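Local coordinates for N-acetylmuramoyl-L-alanine amidase domain-containing protein SAOUHSC_02979 (Staphylococcus aureus, PDB 5T1Q) that probably cleaves amide or other bonds of bacterial cell-wall peptidoglycan, this chain being the C-terminal part with a glucosaminidase-type domain and a CHAP domain, at residues R140-T145 against L149-D154; I166-P169 against S173-D176; L208-D213 against E223-D228; R281-Y284 against Q288-H291. All blocks are in the same frame, centred on the assembly; numbering follows the deposited sequence.

Contact 1 of 4, residues R140-T145 against L149-D154; sequences RKYPST and LKDYSD
Asp151, on helix 145-158, takes two hydrogen bonds on one carboxylate oxygen. Arg140 NH1 reaches Asp151 OD2 at 2.7 Å in a salt bridge. That N-H runs fairly straight, at 164°, and the oxygen lies in the guanidinium plane. The donor comes on the syn side but 29° out of the carboxylate plane. Tyr142 OH donates to Asp151 OD2 at 2.6 Å, and that oxygen accepts with its anti lone pair, away from OD1. Two donors on OD2 restrict how the carboxylate can turn, and the positive guanidinium probably favours its charged form. Asp151 CG stands anti to the backbone N (chi1 -160°), which carries the acid across to the preceding loop. The arginine arrives with its chain extended from CG to NE. Its NE bonds the backbone O of Lys112, so two of its nitrogens, NE and NH1, are bonded.

The acid sits at the edge of the Tyr142 ring, with Asp151 CB 3.5 Å from Tyr142 CE2. Ring and carboxylate planes are steeply inclined. Phe115 touches both the ring and Asp151. Leu149 N bonds Thr145 O at 3.2 Å, the i to i+4 bond of the first helical turn. Leu149 CG lies 3.4 Å from the same Thr145 O, and its side chain packs on Met85 and Ile74.

Ser144 is the N-cap residue of helix 145-158. The whole is a strand-to-helix connection in the glucosaminidase-type domain, a lysozyme-clan family, with a buried acid joining the end of strand 131-140 to the second turn of the helix.

Contact 2 of 4, residues I166-P169 against S173-D176; sequences IYKP and SEAD
Glu174 lies against Lys168 and Pro169, mostly through its aliphatic part. Glu174 CG is 3.4 Å from Lys168 O, and Glu174 CB is 4.1 Å from Pro169 CA. The glutamate chain bends at chi2 (-71°), which turns its carboxylate along the lysine side. The lysine chain is extended throughout. The two side chains cross obliquely, and Lys168 CE comes to 3.6 Å from Glu174 OE1. Ala175 adds a methyl contact: its CB sits 3.4 Å from Pro169 O.

The opposite charges lie near each other but beyond a salt bridge. Lys168 NZ stays 4.3 Å from Glu174 OE1. The pull between them is probably modest, because the glutamate is exposed and the lysine partly so.

Water supplies the polar link between the backbones. One molecule donates to Pro169 O at 2.7 Å. It also donates to Glu174 O, but that bond is weak. The water bridges the two stretches where the CA atoms of Pro169 and Glu174 are nearest.

Both segments belong to the long, winding connection from helix 145-158 to helix 178-185, within the glucosaminidase-type domain. A 3-10 segment begins at Lys168. Tyr167, just before it, packs on Leu155 and Ile156 of helix 145-158. Pro169 touches His184 and Ala175 touches Asp180, so both stretches rest on helix 178-185.

Contact 3 of 4, residues L208-D213 against E223-D228; sequences LTQFDD and ERSIKD
Gln210 and Ser225 make the contact by themselves, as a pair of polar side chains. Gln210 NE2 donates to Ser225 OG at 3.2 Å. The N-H points well at the oxygen, at 166°. Ser225 OG lies in the amide plane of Gln210, only 2° out of it. The bond is thus well aimed though rather long.

Each polar end has a second and stronger partner nearby in the chain. Gln210 NE2 also bonds the backbone O of Gln207. Ser225 OG also bonds the backbone O of Tyr222, one turn back. These local bonds hold the amide nitrogen and the hydroxyl in place for each other. In Ser225 the OG stands between the backbone N and the carbonyl carbon (chi1 63°), a rotation that lets it meet both Tyr222 and the glutamine.

Apart from the hydrogen bond there is little contact: Ser225 CB comes to 3.9 Å of Gln210 NE2, and the surface buried is only 55 Å². The Gln210 stem is steadied from its own side instead: its CG sits 3.7 Å above the Phe211 ring, over the centre. Phe211 in turn packs on Ala68 and Ile86.

The backbones stay apart, with Gln210 CA and Ser225 CA 9.4 Å from each other. Segment 208-213 opens with a 3-10 turn, 208-211. Segment 223-228 begins in the short, weakly bonded helix 222-225. What results is a single side-chain bridge at the surface, between a 3-10 turn that follows helix 195-205 and the connection leading on toward the CHAP domain.

Contact 4 of 4, residues R281-Y284 against Q288-H291; sequences RAQY and QVSH
Val289 has the most surface buried here, and its CG2 methyl meets helix 278-284. That methyl is 3.7 Å from Gln283 N and 4.1 Å from Ala282 CB. Val289 CG1 is anti to the backbone N (chi1 -175°), which leaves CG2 as the branch facing the helix. Ala282 gives a small apolar surface beside it.

Gln283 is second. Its CG is anti to its own backbone N (chi1 169°), and the chain then bends at chi2. The bend brings the amide oxygen back over the valine, with Gln283 OE1 3.7 Å from Val289 CB. The two side chains are set at a slant to each other. Two waters carry the polar part of the contact. One lies 2.7 Å from Gln283 OE1 and accepts from Val289 N at 2.9 Å. The other lies 2.9 Å from Gln283 OE1 and 2.6 Å from Val289 O. The amide oxygen can thus be linked through water to the peptide N and O of Val289.

The contact joins the end of helix 278-284 to strand 288-290 in the CHAP domain. That strand is outermost in the mixed sheet of the chain. On its inner side it pairs antiparallel with strand 354-357, through backbone bonds of Gln288 to Thr357 and Ser290 to Tyr355. Ala282 also touches Ile356 of that strand, so the helix end packs on both strands.

In the fold
Contacts 1, 2 and 3 belong to one half of the molecule and contact 4 to the other. Contacts 1 and 2 both lie within the glucosaminidase-type range, with centres 21 Å apart and nearest atoms about 7 Å apart. Contact 3 follows at the exit of that part, its centre 24 Å from contact 1 and 23 Å from contact 2. None of the four touches another. Contact 4 lies in the CHAP domain, across the chain's centre, 47 to 55 Å between centres. There the Val289 side chain is about 9 Å from a bound sodium ion; His276, Asn279, Asn280 and Glu302 form a sodium site.

Contact 1 of 4, residues R140-T145 against L149-D154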
loop_
_atom_site.group_PDB
_atom_site.type_symbol
_atom_site.label_atom_id
_atom_site.label_comp_id
_atom_site.label_asym_id
_atom_site.label_seq_id
_atom_site.Cartn_x
_atom_site.Cartn_y
_atom_site.Cartn_z
ATOM N N ARG A 140 5.664 4.966 -17.280
ATOM C CA ARG A 140 6.759 4.546 -18.125
ATOM C C ARG A 140 6.813 3.025 -18.201
ATOM O O ARG A 140 6.716 2.342 -17.183
ATOM C CB ARG A 140 8.084 5.120 -17.609
ATOM C CG ARG A 140 8.081 6.642 -17.539
ATOM C CD ARG A 140 9.438 7.234 -17.188
ATOM N NE ARG A 140 9.354 8.691 -17.060
ATOM C CZ ARG A 140 10.371 9.501 -16.749
ATOM N NH1 ARG A 140 11.587 9.017 -16.537
ATOM N NH2 ARG A 140 10.165 10.815 -16.643
ATOM N N LYS A 141 6.915 2.520 -19.427
ATOM C CA LYS A 141 6.985 1.098 -19.724
ATOM C C LYS A 141 8.414 0.818 -20.177
ATOM O O LYS A 141 8.876 1.389 -21.167
ATOM C CB LYS A 141 5.983 0.776 -20.832
ATOM C CG LYS A 141 5.901 -0.671 -21.287
ATOM C CD LYS A 141 4.895 -0.776 -22.424
ATOM C CE LYS A 141 4.812 -2.172 -23.004
ATOM N NZ LYS A 141 4.230 -3.131 -22.039
ATOM N N TYR A 142 9.117 -0.036 -19.437
ATOM C CA TYR A 142 10.510 -0.351 -19.731
ATOM C C TYR A 142 10.662 -1.747 -20.314
ATOM O O TYR A 142 9.811 -2.596 -20.084
ATOM C CB TYR A 142 11.329 -0.282 -18.452
ATOM C CG TYR A 142 11.224 1.019 -17.696
ATOM C CD1 TYR A 142 10.268 1.192 -16.704
ATOM C CD2 TYR A 142 12.102 2.067 -17.950
ATOM C CE1 TYR A 142 10.180 2.378 -15.994
ATOM C CE2 TYR A 142 12.020 3.254 -17.244
ATOM C CZ TYR A 142 11.060 3.404 -16.264
ATOM O OH TYR A 142 10.978 4.579 -15.555
ATOM N N PRO A 143 11.754 -1.994 -21.072
ATOM C CA PRO A 143 11.988 -3.350 -21.604
ATOM C C PRO A 143 12.277 -4.370 -20.495
ATOM O O PRO A 143 11.997 -5.556 -20.656
ATOM C CB PRO A 143 13.230 -3.183 -22.498
ATOM C CG PRO A 143 13.377 -1.722 -22.731
ATOM C CD PRO A 143 12.756 -1.029 -21.562
ATOM N N SER A 144 12.865 -3.895 -19.396
ATOM C CA SER A 144 13.186 -4.734 -18.243
ATOM C C SER A 144 13.409 -3.857 -17.004
ATOM O O SER A 144 13.393 -2.625 -17.091
ATOM C CB SER A 144 14.439 -5.566 -18.521
ATOM O OG SER A 144 15.580 -4.742 -18.643
ATOM N N THR A 145 13.622 -4.489 -15.855
ATOM C CA THR A 145 13.868 -3.747 -14.621
ATOM C C THR A 145 15.241 -3.064 -14.617
ATOM O O THR A 145 15.501 -2.211 -13.775
ATOM C CB THR A 145 13.719 -4.636 -13.375
ATOM O OG1 THR A 145 14.641 -5.720 -13.444
ATOM C CG2 THR A 145 12.308 -5.185 -13.281
ATOM N N LEU A 149 15.594 0.856 -12.870
ATOM C CA LEU A 149 16.558 1.273 -11.845
ATOM C C LEU A 149 17.404 2.455 -12.336
ATOM O O LEU A 149 17.663 3.404 -11.585
ATOM C CB LEU A 149 17.484 0.106 -11.491
ATOM C CG LEU A 149 16.860 -1.138 -10.839
ATOM C CD1 LEU A 149 17.776 -2.353 -10.964
ATOM C CD2 LEU A 149 16.505 -0.873 -9.387
ATOM N N LYS A 150 17.849 2.364 -13.593
ATOM C CA LYS A 150 18.645 3.417 -14.242
ATOM C C LYS A 150 17.805 4.700 -14.378
ATOM O O LYS A 150 18.286 5.801 -14.086
ATOM C CB LYS A 150 19.111 2.921 -15.629
ATOM C CG LYS A 150 19.905 3.883 -16.521
ATOM C CD LYS A 150 21.244 4.289 -15.923
ATOM C CE LYS A 150 22.270 4.620 -17.005
ATOM N NZ LYS A 150 21.854 5.682 -17.964
ATOM N N ASP A 151 16.542 4.547 -14.773
ATOM C CA ASP A 151 15.677 5.699 -14.998
ATOM C C ASP A 151 15.337 6.429 -13.686
ATOM O O ASP A 151 15.163 7.658 -13.672
ATOM C CB ASP A 151 14.417 5.288 -15.758
ATOM C CG ASP A 151 13.727 6.463 -16.434
ATOM O OD1 ASP A 151 14.430 7.397 -16.872
ATOM O OD2 ASP A 151 12.482 6.438 -16.550
ATOM N N TYR A 152 15.256 5.685 -12.588
ATOM C CA TYR A 152 15.024 6.296 -11.274
ATOM C C TYR A 152 16.204 7.183 -10.911
ATOM O O TYR A 152 16.022 8.319 -10.488
ATOM C CB TYR A 152 14.847 5.232 -10.182
ATOM C CG TYR A 152 14.890 5.803 -8.771
ATOM C CD1 TYR A 152 13.749 6.341 -8.182
ATOM C CD2 TYR A 152 16.079 5.822 -8.041
ATOM C CE1 TYR A 152 13.787 6.870 -6.906
ATOM C CE2 TYR A 152 16.131 6.353 -6.767
ATOM C CZ TYR A 152 14.982 6.875 -6.203
ATOM O OH TYR A 152 15.022 7.389 -4.935
ATOM N N SER A 153 17.413 6.642 -11.065
ATOM C CA SER A 153 18.635 7.381 -10.750
ATOM C C SER A 153 18.757 8.625 -11.628
ATOM O O SER A 153 19.188 9.670 -11.153
ATOM C CB SER A 153 19.871 6.500 -10.912
ATOM O OG SER A 153 20.020 6.085 -12.254
ATOM N N ASP A 154 18.355 8.511 -12.891
ATOM C CA ASP A 154 18.381 9.649 -13.810
ATOM C C ASP A 154 17.396 10.735 -13.393
ATOM O O ASP A 154 17.685 11.919 -13.545
ATOM C CB ASP A 154 18.101 9.208 -15.255
ATOM C CG ASP A 154 19.277 8.454 -15.884
ATOM O OD1 ASP A 154 20.329 8.303 -15.225
ATOM O OD2 ASP A 154 19.154 8.025 -17.054
#

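Contact 2 of 4, residues I166-P169 against S173-D176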
loop_
_atom_site.group_PDB
_atom_site.type_symbol
_atom_site.label_atom_id
_atom_site.label_comp_id
_atom_site.label_asym_id
_atom_site.label_seq_id
_atom_site.Cartn_x
_atom_site.Cartn_y
_atom_site.Cartn_z
ATOM N N ILE A 166 14.877 19.531 -8.263
ATOM C CA ILE A 166 13.720 19.160 -7.454
ATOM C C ILE A 166 14.036 18.019 -6.465
ATOM O O ILE A 166 13.502 18.009 -5.373
ATOM C CB ILE A 166 12.485 18.813 -8.329
ATOM C CG1 ILE A 166 11.220 18.709 -7.455
ATOM C CG2 ILE A 166 12.724 17.551 -9.147
ATOM C CD1 ILE A 166 9.943 18.390 -8.215
ATOM N N TYR A 167 14.921 17.098 -6.844
ATOM C CA TYR A 167 15.310 15.987 -5.962
ATOM C C TYR A 167 16.746 16.114 -5.438
ATOM O O TYR A 167 17.269 15.170 -4.843
ATOM C CB TYR A 167 15.120 14.637 -6.670
ATOM C CG TYR A 167 13.697 14.388 -7.111
ATOM C CD1 TYR A 167 12.668 14.297 -6.177
ATOM C CD2 TYR A 167 13.376 14.215 -8.457
ATOM C CE1 TYR A 167 11.356 14.069 -6.568
ATOM C CE2 TYR A 167 12.066 13.981 -8.860
ATOM C CZ TYR A 167 11.055 13.914 -7.911
ATOM O OH TYR A 167 9.746 13.684 -8.296
ATOM N N LYS A 168 17.370 17.276 -5.643
ATOM C CA LYS A 168 18.738 17.507 -5.162
ATOM C C LYS A 168 18.875 17.295 -3.639
ATOM O O LYS A 168 19.866 16.730 -3.201
ATOM C CB LYS A 168 19.269 18.891 -5.589
ATOM C CG LYS A 168 20.712 19.156 -5.168
ATOM C CD LYS A 168 21.265 20.465 -5.718
ATOM C CE LYS A 168 22.681 20.688 -5.213
ATOM N NZ LYS A 168 23.345 21.882 -5.791
ATOM N N PRO A 169 17.882 17.740 -2.834
ATOM C CA PRO A 169 17.945 17.493 -1.381
ATOM C C PRO A 169 17.944 16.007 -0.933
ATOM O O PRO A 169 18.158 15.747 0.248
ATOM C CB PRO A 169 16.691 18.197 -0.854
ATOM C CG PRO A 169 16.431 19.284 -1.845
ATOM C CD PRO A 169 16.806 18.697 -3.170
ATOM N N SER A 173 25.143 13.830 -0.641
ATOM C CA SER A 173 25.953 15.002 -0.294
ATOM C C SER A 173 25.138 16.183 0.276
ATOM O O SER A 173 25.711 17.093 0.865
ATOM C CB SER A 173 26.743 15.468 -1.526
ATOM O OG SER A 173 25.880 15.735 -2.618
ATOM N N GLU A 174 23.816 16.165 0.096
ATOM C CA GLU A 174 22.929 17.245 0.585
ATOM C C GLU A 174 22.104 16.859 1.815
ATOM O O GLU A 174 21.614 17.736 2.528
ATOM C CB GLU A 174 21.959 17.652 -0.525
ATOM C CG GLU A 174 22.627 18.160 -1.797
ATOM C CD GLU A 174 23.269 19.522 -1.632
ATOM O OE1 GLU A 174 24.380 19.715 -2.166
ATOM O OE2 GLU A 174 22.675 20.396 -0.961
ATOM N N ALA A 175 21.928 15.553 2.030
ATOM C CA ALA A 175 21.136 15.017 3.140
ATOM C C ALA A 175 22.037 14.248 4.102
ATOM O O ALA A 175 22.603 13.215 3.735
ATOM C CB ALA A 175 20.036 14.109 2.603
ATOM N N ASP A 176 22.142 14.746 5.335
ATOM C CA ASP A 176 22.999 14.137 6.369
ATOM C C ASP A 176 22.700 12.642 6.601
ATOM O O ASP A 176 23.625 11.845 6.785
ATOM C CB ASP A 176 22.891 14.919 7.690
ATOM C CG ASP A 176 23.363 16.372 7.566
ATOM O OD1 ASP A 176 24.196 16.681 6.684
ATOM O OD2 ASP A 176 22.906 17.213 8.373
HETATM O O HOH W 1 18.981 17.587 2.064
#

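Contact 3 of 4, residues L208-D213 against E223-D228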
loop_
_atom_site.group_PDB
_atom_site.type_symbol
_atom_site.label_atom_id
_atom_site.label_comp_id
_atom_site.label_asym_id
_atom_site.label_seq_id
_atom_site.Cartn_x
_atom_site.Cartn_y
_atom_site.Cartn_z
ATOM N N LEU A 208 17.784 -1.555 5.388
ATOM C CA LEU A 208 18.285 -1.161 4.089
ATOM C C LEU A 208 19.537 -0.265 4.101
ATOM O O LEU A 208 20.157 -0.082 3.043
ATOM C CB LEU A 208 17.161 -0.518 3.277
ATOM C CG LEU A 208 15.882 -1.352 3.113
ATOM C CD1 LEU A 208 14.857 -0.590 2.276
ATOM C CD2 LEU A 208 16.177 -2.710 2.487
ATOM N N THR A 209 19.918 0.297 5.253
ATOM C CA THR A 209 21.142 1.112 5.317
ATOM C C THR A 209 22.391 0.259 5.079
ATOM O O THR A 209 23.434 0.773 4.682
ATOM C CB THR A 209 21.318 1.830 6.667
ATOM O OG1 THR A 209 21.290 0.866 7.728
ATOM C CG2 THR A 209 20.218 2.858 6.877
ATOM N N GLN A 210 22.280 -1.046 5.305
ATOM C CA GLN A 210 23.413 -1.938 5.101
ATOM C C GLN A 210 23.862 -1.952 3.624
ATOM O O GLN A 210 24.884 -2.550 3.300
ATOM C CB GLN A 210 23.093 -3.359 5.590
ATOM C CG GLN A 210 22.254 -4.202 4.639
ATOM C CD GLN A 210 21.892 -5.553 5.231
ATOM O OE1 GLN A 210 22.494 -6.573 4.881
ATOM N NE2 GLN A 210 20.939 -5.561 6.166
ATOM N N PHE A 211 23.088 -1.300 2.748
ATOM C CA PHE A 211 23.423 -1.195 1.321
ATOM C C PHE A 211 23.882 0.221 0.929
ATOM O O PHE A 211 24.088 0.501 -0.256
ATOM C CB PHE A 211 22.220 -1.612 0.462
ATOM C CG PHE A 211 21.680 -2.978 0.801
ATOM C CD1 PHE A 211 22.427 -4.123 0.524
ATOM C CD2 PHE A 211 20.426 -3.124 1.389
ATOM C CE1 PHE A 211 21.936 -5.379 0.834
ATOM C CE2 PHE A 211 19.928 -4.381 1.693
ATOM C CZ PHE A 211 20.684 -5.508 1.418
ATOM N N ASP A 212 24.038 1.103 1.917
ATOM C CA ASP A 212 24.460 2.482 1.676
ATOM C C ASP A 212 25.978 2.663 1.712
ATOM O O ASP A 212 26.482 3.631 1.170
ATOM C CB ASP A 212 23.822 3.434 2.706
ATOM C CG ASP A 212 22.327 3.623 2.499
ATOM O OD1 ASP A 212 21.825 3.320 1.395
ATOM O OD2 ASP A 212 21.653 4.110 3.439
ATOM N N ASP A 213 26.689 1.732 2.341
ATOM C CA ASP A 213 28.139 1.828 2.491
ATOM C C ASP A 213 28.910 1.351 1.262
ATOM O O ASP A 213 28.345 0.741 0.348
ATOM C CB ASP A 213 28.573 1.060 3.750
ATOM C CG ASP A 213 27.997 1.661 5.030
ATOM O OD1 ASP A 213 27.645 2.861 5.033
ATOM O OD2 ASP A 213 27.919 0.940 6.042
ATOM N N GLU A 223 18.793 -11.969 5.482
ATOM C CA GLU A 223 17.602 -12.297 6.270
ATOM C C GLU A 223 17.889 -12.403 7.768
ATOM O O GLU A 223 17.015 -12.152 8.588
ATOM C CB GLU A 223 16.902 -13.546 5.738
ATOM C CG GLU A 223 16.327 -13.345 4.340
ATOM C CD GLU A 223 15.335 -14.420 3.920
ATOM O OE1 GLU A 223 14.764 -15.105 4.799
ATOM O OE2 GLU A 223 15.098 -14.556 2.699
ATOM N N ARG A 224 19.131 -12.717 8.110
ATOM C CA ARG A 224 19.553 -12.820 9.507
ATOM C C ARG A 224 19.508 -11.459 10.228
ATOM O O ARG A 224 19.330 -11.411 11.446
ATOM C CB ARG A 224 20.982 -13.374 9.568
ATOM C CG ARG A 224 21.340 -14.109 10.845
ATOM C CD ARG A 224 22.779 -14.600 10.755
ATOM N NE ARG A 224 22.973 -15.929 11.342
ATOM C CZ ARG A 224 22.633 -17.077 10.741
ATOM N NH1 ARG A 224 22.869 -18.242 11.344
ATOM N NH2 ARG A 224 22.038 -17.076 9.542
ATOM N N SER A 225 19.661 -10.368 9.471
ATOM C CA SER A 225 19.688 -9.006 10.039
ATOM C C SER A 225 18.317 -8.394 10.321
ATOM O O SER A 225 18.215 -7.465 11.122
ATOM C CB SER A 225 20.453 -8.068 9.104
ATOM O OG SER A 225 19.796 -7.965 7.854
ATOM N N ILE A 226 17.279 -8.896 9.647
ATOM C CA ILE A 226 15.913 -8.390 9.814
ATOM C C ILE A 226 15.372 -8.791 11.190
ATOM O O ILE A 226 15.199 -9.975 11.481
ATOM C CB ILE A 226 14.976 -8.913 8.699
ATOM C CG1 ILE A 226 15.495 -8.469 7.329
ATOM C CG2 ILE A 226 13.548 -8.408 8.905
ATOM C CD1 ILE A 226 14.763 -9.092 6.166
ATOM N N LYS A 227 15.112 -7.795 12.031
ATOM C CA LYS A 227 14.613 -8.041 13.382
ATOM C C LYS A 227 13.097 -7.931 13.377
ATOM O O LYS A 227 12.528 -7.036 12.749
ATOM C CB LYS A 227 15.245 -7.057 14.376
ATOM C CG LYS A 227 16.778 -7.080 14.376
ATOM C CD LYS A 227 17.371 -6.064 15.350
ATOM C CE LYS A 227 18.881 -5.919 15.198
ATOM N NZ LYS A 227 19.649 -7.158 15.518
ATOM N N ASP A 228 12.449 -8.861 14.069
ATOM C CA ASP A 228 10.986 -8.905 14.145
ATOM C C ASP A 228 10.429 -7.828 15.047
ATOM O O ASP A 228 11.128 -7.307 15.910
ATOM C CB ASP A 228 10.540 -10.251 14.718
ATOM C CG ASP A 228 11.065 -11.421 13.925
ATOM O OD1 ASP A 228 11.065 -11.326 12.681
ATOM O OD2 ASP A 228 11.469 -12.427 14.548
#

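Contact 4 of 4, residues R281-Y284 against Q288-H291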
loop_
_atom_site.group_PDB
_atom_site.type_symbol
_atom_site.label_atom_id
_atom_site.label_comp_id
_atom_site.label_asym_id
_atom_site.label_seq_id
_atom_site.Cartn_x
_atom_site.Cartn_y
_atom_site.Cartn_z
ATOM N N ARG A 281 -25.599 -10.002 -2.016
ATOM C CA ARG A 281 -25.053 -10.987 -2.932
ATOM C C ARG A 281 -24.637 -12.265 -2.203
ATOM O O ARG A 281 -24.905 -13.354 -2.697
ATOM C CB ARG A 281 -23.886 -10.435 -3.732
ATOM C CG ARG A 281 -24.300 -9.390 -4.757
ATOM C CD ARG A 281 -23.188 -9.132 -5.754
ATOM N NE ARG A 281 -23.516 -8.023 -6.635
ATOM C CZ ARG A 281 -22.722 -7.552 -7.587
ATOM N NH1 ARG A 281 -21.525 -8.106 -7.842
ATOM N NH2 ARG A 281 -23.132 -6.521 -8.310
ATOM N N ALA A 282 -24.000 -12.133 -1.034
ATOM C CA ALA A 282 -23.528 -13.293 -0.265
ATOM C C ALA A 282 -24.692 -14.170 0.121
ATOM O O ALA A 282 -24.617 -15.393 0.017
ATOM C CB ALA A 282 -22.766 -12.864 0.984
ATOM N N GLN A 283 -25.762 -13.516 0.587
ATOM C CA GLN A 283 -27.018 -14.181 0.966
ATOM C C GLN A 283 -27.570 -14.991 -0.211
ATOM O O GLN A 283 -28.003 -16.127 -0.034
ATOM C CB GLN A 283 -28.033 -13.120 1.429
ATOM C CG GLN A 283 -29.481 -13.566 1.627
ATOM C CD GLN A 283 -29.669 -14.583 2.727
ATOM O OE1 GLN A 283 -28.992 -14.563 3.753
ATOM N NE2 GLN A 283 -30.618 -15.471 2.526
ATOM N N TYR A 284 -27.534 -14.422 -1.411
ATOM C CA TYR A 284 -28.021 -15.140 -2.578
ATOM C C TYR A 284 -27.110 -16.337 -2.914
ATOM O O TYR A 284 -27.599 -17.399 -3.296
ATOM C CB TYR A 284 -28.171 -14.218 -3.798
ATOM C CG TYR A 284 -28.767 -14.944 -4.988
ATOM C CD1 TYR A 284 -30.136 -15.076 -5.125
ATOM C CD2 TYR A 284 -27.945 -15.549 -5.946
ATOM C CE1 TYR A 284 -30.686 -15.765 -6.211
ATOM C CE2 TYR A 284 -28.475 -16.239 -7.030
ATOM C CZ TYR A 284 -29.839 -16.352 -7.164
ATOM O OH TYR A 284 -30.373 -17.041 -8.235
ATOM N N GLN A 288 -23.983 -17.725 5.087
ATOM C CA GLN A 288 -24.782 -17.426 6.280
ATOM C C GLN A 288 -24.628 -15.916 6.499
ATOM O O GLN A 288 -23.506 -15.421 6.637
ATOM C CB GLN A 288 -24.249 -18.163 7.532
ATOM C CG GLN A 288 -24.065 -19.682 7.402
ATOM C CD GLN A 288 -22.978 -20.254 8.349
ATOM O OE1 GLN A 288 -22.112 -21.040 7.926
ATOM N NE2 GLN A 288 -22.985 -19.810 9.613
ATOM N N VAL A 289 -25.738 -15.192 6.519
ATOM C CA VAL A 289 -25.715 -13.744 6.703
ATOM C C VAL A 289 -26.786 -13.382 7.711
ATOM O O VAL A 289 -27.931 -13.842 7.579
ATOM C CB VAL A 289 -26.028 -12.987 5.385
ATOM C CG1 VAL A 289 -25.880 -11.478 5.567
ATOM C CG2 VAL A 289 -25.147 -13.460 4.243
ATOM N N SER A 290 -26.438 -12.580 8.722
ATOM C CA SER A 290 -27.433 -12.127 9.686
ATOM C C SER A 290 -27.014 -10.819 10.374
ATOM O O SER A 290 -25.900 -10.308 10.159
ATOM C CB SER A 290 -27.709 -13.207 10.744
ATOM O OG SER A 290 -26.787 -13.146 11.814
ATOM N N HIS A 291 -27.916 -10.297 11.203
ATOM C CA HIS A 291 -27.682 -9.091 11.991
ATOM C C HIS A 291 -27.031 -9.379 13.356
ATOM O O HIS A 291 -26.807 -8.450 14.146
ATOM C CB HIS A 291 -28.997 -8.313 12.176
ATOM C CG HIS A 291 -29.548 -7.749 10.904
ATOM N ND1 HIS A 291 -28.985 -6.662 10.270
ATOM C CD2 HIS A 291 -30.611 -8.114 10.148
ATOM C CE1 HIS A 291 -29.677 -6.382 9.177
ATOM N NE2 HIS A 291 -30.668 -7.248 9.080
HETATM O O HOH W 2 -28.293 -16.337 5.597
HETATM O O HOH W 3 -30.232 -14.387 6.402
#